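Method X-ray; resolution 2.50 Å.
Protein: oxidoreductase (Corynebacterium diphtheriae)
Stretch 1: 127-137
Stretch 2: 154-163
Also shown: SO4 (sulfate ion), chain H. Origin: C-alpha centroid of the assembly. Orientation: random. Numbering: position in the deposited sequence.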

ATOM      1  N   ALA A 127     -10.607 -11.332 -10.440  1.00 10.99           N
ATOM      2  CA  ALA A 127     -10.748 -12.374  -9.428  1.00 11.16           C
ATOM      3  C   ALA A 127     -12.236 -12.696  -9.359  1.00 11.75           C
ATOM      4  O   ALA A 127     -13.023 -12.176 -10.159  1.00 11.95           O
ATOM      5  CB  ALA A 127     -10.241 -11.885  -8.075  1.00 10.09           C
ATOM      6  N   GLY A 128     -12.626 -13.551  -8.419  1.00 11.68           N
ATOM      7  CA  GLY A 128     -14.029 -13.910  -8.292  1.00 13.73           C
ATOM      8  C   GLY A 128     -14.825 -12.769  -7.685  1.00 15.37           C
ATOM      9  O   GLY A 128     -15.816 -12.298  -8.256  1.00 15.43           O
ATOM     10  N   SER A 129     -14.375 -12.312  -6.522  1.00 18.13           N
ATOM     11  CA  SER A 129     -15.047 -11.222  -5.839  1.00 18.35           C
ATOM     12  C   SER A 129     -14.219  -9.958  -5.976  1.00 17.54           C
ATOM     13  O   SER A 129     -13.172  -9.956  -6.623  1.00 16.52           O
ATOM     14  CB  SER A 129     -15.249 -11.557  -4.358  1.00 18.09           C
ATOM     15  OG  SER A 129     -14.053 -11.424  -3.623  1.00 17.93           O
ATOM     16  N   ALA A 130     -14.692  -8.891  -5.350  1.00 17.59           N
ATOM     17  CA  ALA A 130     -14.017  -7.608  -5.402  1.00 17.77           C
ATOM     18  C   ALA A 130     -13.306  -7.238  -4.097  1.00 17.19           C
ATOM     19  O   ALA A 130     -12.837  -6.108  -3.947  1.00 17.45           O
ATOM     20  CB  ALA A 130     -15.027  -6.522  -5.767  1.00 17.99           C
ATOM     21  N   ARG A 131     -13.205  -8.180  -3.162  1.00 24.84           N
ATOM     22  CA  ARG A 131     -12.567  -7.866  -1.885  1.00 24.87           C
ATOM     23  C   ARG A 131     -11.136  -7.347  -2.027  1.00 23.36           C
ATOM     24  O   ARG A 131     -10.671  -6.564  -1.202  1.00 23.17           O
ATOM     25  CB  ARG A 131     -12.621  -9.079  -0.937  1.00 25.11           C
ATOM     26  CG  ARG A 131     -11.815 -10.306  -1.343  1.00 29.52           C
ATOM     27  CD  ARG A 131     -12.364 -11.533  -0.602  1.00 34.99           C
ATOM     28  NE  ARG A 131     -11.335 -12.496  -0.216  1.00 40.66           N
ATOM     29  CZ  ARG A 131     -10.793 -13.405  -1.024  1.00 43.40           C
ATOM     30  NH1 ARG A 131     -11.176 -13.502  -2.298  1.00 46.60           N
ATOM     31  NH2 ARG A 131      -9.859 -14.224  -0.549  1.00 42.58           N
ATOM     32  N   HIS A 132     -10.459  -7.762  -3.091  1.00 12.06           N
ATOM     33  CA  HIS A 132      -9.086  -7.343  -3.343  1.00 11.03           C
ATOM     34  C   HIS A 132      -8.970  -6.272  -4.439  1.00 11.32           C
ATOM     35  O   HIS A 132      -7.897  -6.070  -5.011  1.00 10.68           O
ATOM     36  CB  HIS A 132      -8.245  -8.572  -3.715  1.00 10.19           C
ATOM     37  CG  HIS A 132      -8.117  -9.566  -2.602  1.00  9.01           C
ATOM     38  ND1 HIS A 132      -7.905 -10.911  -2.821  1.00  8.50           N
ATOM     39  CD2 HIS A 132      -8.184  -9.409  -1.258  1.00  7.58           C
ATOM     40  CE1 HIS A 132      -7.850 -11.538  -1.661  1.00  7.61           C
ATOM     41  NE2 HIS A 132      -8.016 -10.649  -0.696  1.00  8.02           N
ATOM     42  N   SER A 133     -10.058  -5.568  -4.720  1.00 20.21           N
ATOM     43  CA  SER A 133      -9.998  -4.557  -5.764  1.00 21.97           C
ATOM     44  C   SER A 133      -8.921  -3.496  -5.535  1.00 21.92           C
ATOM     45  O   SER A 133      -8.446  -2.885  -6.493  1.00 24.37           O
ATOM     46  CB  SER A 133     -11.364  -3.888  -5.954  1.00 22.71           C
ATOM     47  OG  SER A 133     -11.736  -3.140  -4.815  1.00 27.02           O
ATOM     48  N   LEU A 134      -8.513  -3.276  -4.288  1.00 18.91           N
ATOM     49  CA  LEU A 134      -7.478  -2.268  -4.030  1.00 18.51           C
ATOM     50  C   LEU A 134      -6.081  -2.745  -4.438  1.00 18.32           C
ATOM     51  O   LEU A 134      -5.078  -2.088  -4.145  1.00 18.56           O
ATOM     52  CB  LEU A 134      -7.471  -1.832  -2.553  1.00 17.82           C
ATOM     53  CG  LEU A 134      -8.703  -1.103  -1.985  1.00 18.19           C
ATOM     54  CD1 LEU A 134      -8.441  -0.717  -0.544  1.00 16.54           C
ATOM     55  CD2 LEU A 134      -9.013   0.135  -2.796  1.00 19.63           C
ATOM     56  N   VAL A 135      -6.009  -3.889  -5.107  1.00 20.88           N
ATOM     57  CA  VAL A 135      -4.721  -4.382  -5.574  1.00 20.92           C
ATOM     58  C   VAL A 135      -4.253  -3.429  -6.670  1.00 21.13           C
ATOM     59  O   VAL A 135      -3.070  -3.348  -6.977  1.00 22.17           O
ATOM     60  CB  VAL A 135      -4.814  -5.803  -6.165  1.00 21.17           C
ATOM     61  CG1 VAL A 135      -5.695  -5.798  -7.411  1.00 21.54           C
ATOM     62  CG2 VAL A 135      -3.427  -6.303  -6.503  1.00 23.26           C
ATOM     63  N   LEU A 136      -5.197  -2.706  -7.262  1.00 13.56           N
ATOM     64  CA  LEU A 136      -4.858  -1.746  -8.303  1.00 13.98           C
ATOM     65  C   LEU A 136      -4.086  -0.552  -7.744  1.00 13.96           C
ATOM     66  O   LEU A 136      -2.958  -0.281  -8.161  1.00 14.51           O
ATOM     67  CB  LEU A 136      -6.118  -1.241  -9.005  1.00 14.27           C
ATOM     68  CG  LEU A 136      -6.875  -2.236  -9.891  1.00 15.28           C
ATOM     69  CD1 LEU A 136      -8.033  -1.524 -10.588  1.00 15.46           C
ATOM     70  CD2 LEU A 136      -5.925  -2.833 -10.925  1.00 12.01           C
ATOM     71  N   ASP A 137      -4.687   0.150  -6.788  1.00 21.53           N
ATOM     72  CA  ASP A 137      -4.062   1.339  -6.216  1.00 22.47           C
ATOM     73  C   ASP A 137      -2.916   1.169  -5.241  1.00 21.91           C
ATOM     74  O   ASP A 137      -2.237   2.143  -4.923  1.00 22.23           O
ATOM     75  CB  ASP A 137      -5.118   2.228  -5.569  1.00 23.26           C
ATOM     76  CG  ASP A 137      -6.007   2.881  -6.588  1.00 25.92           C
ATOM     77  OD1 ASP A 137      -5.510   3.134  -7.706  1.00 25.52           O
ATOM     78  OD2 ASP A 137      -7.188   3.148  -6.276  1.00 31.76           O
TER
HETATM   79  S   SO4 H 183     -11.372 -13.908  -4.305  1.00 53.90           S
HETATM   80  O1  SO4 H 183      -9.985 -13.605  -4.476  1.00 53.58           O
HETATM   81  O2  SO4 H 183     -12.116 -12.869  -3.809  1.00 53.77           O
HETATM   82  O3  SO4 H 183     -12.007 -14.263  -5.468  1.00 54.26           O
HETATM   83  O4  SO4 H 183     -11.448 -14.936  -3.376  1.00 54.12           O
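Stretch 2 154-163: TGVFAATEDF

Stretch 2 enters as a loop at Thr 154 and Gly 155, runs as a strand from Val 156 to Ala 159, and turns through a short 3-10 segment at Thr 160 and Glu 161. Its start lies near the helical end of stretch 1, with Gly 155 close to Leu 136. Its later part lies near the beginning of stretch 1, where Gly 128 and Thr 160 have CA atoms 4.9 Å apart. Only at Ala 127 do the two backbones pair as a sheet, in a bridge to Ala 159. The bridge is parallel, with Ala 127 CA 5.2 Å from Ala 159 CA, and both side chains lie on the same face. Beyond it stretch 1 leaves the sheet and folds back along the strand through two overlapping type I turns, Ala 130 to Ser 133 and His 132 to Val 135.

Three backbone hydrogen bonds join the stretches. Ala 127 N donates to Ala 158 O at 3.0 Å, and Thr 160 N donates to Ala 127 O at 2.9 Å. Ala 127 is thus held through both its amide and its carbonyl. Glu 161 N donates to Gly 128 O at 2.9 Å, though the position of that oxygen is less certain. Ala 159 CA adds a CA-H...O contact to Ala 127 O at 3.3 Å.

The apolar contact centres on Phe 157, which has the largest covered area. Its chi1 is t, and its CA-to-CB bond points toward stretch 1. Val 156 and Ala 158 point their CA-to-CB bonds away from stretch 1, in alternation with Phe 157. Ser 133 CA lies over one face of the Phe 157 ring, 3.5 Å from its centroid and 8° off the normal, a CH-pi contact. Ser 129 O lies at the ring edge, 3.3 Å from Phe 157 CE2. Ala 127 CB reaches Phe 157 CZ at 3.9 Å, and Val 135 CG1 reaches Phe 157 CE1 at 3.7 Å. Ala 130 CB packs against Ala 159 CB at 4.0 Å.

Leu 136 extends the packing toward the start of the strand. Leu 136 CD1 lies 3.4 Å from Val 156 N and 4.0 Å from Phe 157 CB. Gly 155 leaves room for this methyl: an ideal CB on Gly 155 would be 2.7 Å from Leu 136 CD1, a clash.

One water bridges the stretches. It accepts from Ala 130 N at 3.0 Å and donates to Asp 162 OD2 at 3.0 Å. Asp 162 N also bonds to Ala 159 O at 3.1 Å, within stretch 2.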

ATOM      1  N   THR A 154      -8.815   5.732 -14.073  1.00 11.08           N
ATOM      2  CA  THR A 154      -9.732   4.613 -13.969  1.00  9.05           C
ATOM      3  C   THR A 154      -9.093   3.241 -14.077  1.00  7.56           C
ATOM      4  O   THR A 154      -8.759   2.781 -15.176  1.00  7.40           O
ATOM      5  CB  THR A 154     -10.836   4.713 -15.028  1.00  9.72           C
ATOM      6  OG1 THR A 154     -11.438   6.012 -14.961  1.00 10.01           O
ATOM      7  CG2 THR A 154     -11.894   3.656 -14.794  1.00  6.04           C
ATOM      8  N   GLY A 155      -8.935   2.591 -12.925  1.00  6.71           N
ATOM      9  CA  GLY A 155      -8.376   1.255 -12.899  1.00  5.24           C
ATOM     10  C   GLY A 155      -9.535   0.322 -13.164  1.00  6.47           C
ATOM     11  O   GLY A 155     -10.674   0.667 -12.880  1.00  5.45           O
ATOM     12  N   VAL A 156      -9.260  -0.858 -13.706  1.00 21.22           N
ATOM     13  CA  VAL A 156     -10.317  -1.807 -14.004  1.00 21.52           C
ATOM     14  C   VAL A 156     -10.173  -3.120 -13.245  1.00 21.31           C
ATOM     15  O   VAL A 156      -9.329  -3.948 -13.588  1.00 21.78           O
ATOM     16  CB  VAL A 156     -10.350  -2.126 -15.508  1.00 22.02           C
ATOM     17  CG1 VAL A 156     -11.504  -3.054 -15.822  1.00 21.66           C
ATOM     18  CG2 VAL A 156     -10.469  -0.847 -16.300  1.00 22.79           C
ATOM     19  N   PHE A 157     -10.994  -3.311 -12.219  1.00 13.64           N
ATOM     20  CA  PHE A 157     -10.955  -4.554 -11.462  1.00 12.38           C
ATOM     21  C   PHE A 157     -12.218  -5.359 -11.749  1.00 13.10           C
ATOM     22  O   PHE A 157     -13.314  -4.984 -11.345  1.00 12.41           O
ATOM     23  CB  PHE A 157     -10.865  -4.308  -9.958  1.00 11.71           C
ATOM     24  CG  PHE A 157     -10.597  -5.559  -9.169  1.00 11.64           C
ATOM     25  CD1 PHE A 157      -9.295  -6.022  -9.001  1.00 11.87           C
ATOM     26  CD2 PHE A 157     -11.650  -6.303  -8.638  1.00 12.30           C
ATOM     27  CE1 PHE A 157      -9.034  -7.215  -8.314  1.00 14.88           C
ATOM     28  CE2 PHE A 157     -11.410  -7.496  -7.948  1.00 16.74           C
ATOM     29  CZ  PHE A 157     -10.094  -7.957  -7.785  1.00 16.65           C
ATOM     30  N   ALA A 158     -12.055  -6.474 -12.447  1.00 14.29           N
ATOM     31  CA  ALA A 158     -13.183  -7.319 -12.789  1.00 16.41           C
ATOM     32  C   ALA A 158     -13.399  -8.457 -11.805  1.00 17.31           C
ATOM     33  O   ALA A 158     -12.558  -9.344 -11.657  1.00 16.99           O
ATOM     34  CB  ALA A 158     -13.009  -7.881 -14.196  1.00 16.46           C
ATOM     35  N   ALA A 159     -14.538  -8.410 -11.125  1.00 11.56           N
ATOM     36  CA  ALA A 159     -14.928  -9.455 -10.187  1.00 13.65           C
ATOM     37  C   ALA A 159     -15.944 -10.241 -11.002  1.00 16.07           C
ATOM     38  O   ALA A 159     -17.017  -9.738 -11.304  1.00 16.61           O
ATOM     39  CB  ALA A 159     -15.578  -8.841  -8.971  1.00 12.66           C
ATOM     40  N   THR A 160     -15.599 -11.461 -11.383  1.00 27.31           N
ATOM     41  CA  THR A 160     -16.490 -12.272 -12.207  1.00 30.98           C
ATOM     42  C   THR A 160     -17.846 -12.584 -11.569  1.00 32.47           C
ATOM     43  O   THR A 160     -18.851 -12.716 -12.269  1.00 33.26           O
ATOM     44  CB  THR A 160     -15.818 -13.597 -12.589  1.00 31.19           C
ATOM     45  OG1 THR A 160     -15.646 -14.402 -11.414  1.00 31.48           O
ATOM     46  CG2 THR A 160     -14.460 -13.325 -13.225  1.00 35.80           C
ATOM     47  N   GLU A 161     -17.869 -12.689 -10.245  1.00 31.88           N
ATOM     48  CA  GLU A 161     -19.098 -12.994  -9.523  1.00 34.54           C
ATOM     49  C   GLU A 161     -20.112 -11.860  -9.610  1.00 36.02           C
ATOM     50  O   GLU A 161     -21.270 -12.022  -9.223  1.00 36.29           O
ATOM     51  CB  GLU A 161     -18.788 -13.293  -8.054  1.00 33.69           C
ATOM     52  CG  GLU A 161     -17.771 -14.399  -7.853  1.00 33.42           C
ATOM     53  CD  GLU A 161     -17.554 -14.731  -6.391  1.00 36.48           C
ATOM     54  OE1 GLU A 161     -17.480 -13.797  -5.562  1.00 35.66           O
ATOM     55  OE2 GLU A 161     -17.443 -15.931  -6.069  1.00 36.36           O
ATOM     56  N   ASP A 162     -19.682 -10.713 -10.121  1.00 33.91           N
ATOM     57  CA  ASP A 162     -20.581  -9.578 -10.244  1.00 36.00           C
ATOM     58  C   ASP A 162     -20.857  -9.182 -11.692  1.00 37.81           C
ATOM     59  O   ASP A 162     -21.055  -8.004 -11.982  1.00 39.26           O
ATOM     60  CB  ASP A 162     -20.023  -8.375  -9.481  1.00 34.77           C
ATOM     61  CG  ASP A 162     -19.756  -8.686  -8.020  1.00 35.40           C
ATOM     62  OD1 ASP A 162     -20.565  -9.424  -7.411  1.00 37.66           O
ATOM     63  OD2 ASP A 162     -18.749  -8.184  -7.473  1.00 33.72           O
ATOM     64  N   PHE A 163     -20.861 -10.150 -12.607  1.00 36.38           N
ATOM     65  CA  PHE A 163     -21.159  -9.835 -14.008  1.00 39.05           C
ATOM     66  C   PHE A 163     -22.670  -9.892 -14.234  1.00 41.59           C
ATOM     67  O   PHE A 163     -23.408 -10.453 -13.419  1.00 42.58           O
ATOM     68  CB  PHE A 163     -20.461 -10.813 -14.970  1.00 39.24           C
ATOM     69  CG  PHE A 163     -18.983 -10.560 -15.142  1.00 37.44           C
ATOM     70  CD1 PHE A 163     -18.405  -9.364 -14.720  1.00 36.88           C
ATOM     71  CD2 PHE A 163     -18.168 -11.518 -15.742  1.00 37.25           C
ATOM     72  CE1 PHE A 163     -17.041  -9.130 -14.893  1.00 35.08           C
ATOM     73  CE2 PHE A 163     -16.797 -11.289 -15.921  1.00 34.29           C
ATOM     74  CZ  PHE A 163     -16.235 -10.094 -15.495  1.00 33.32           C
TER
HETATM   75  O   HOH W   1     -17.633  -8.899  -4.818  1.00 27.46           O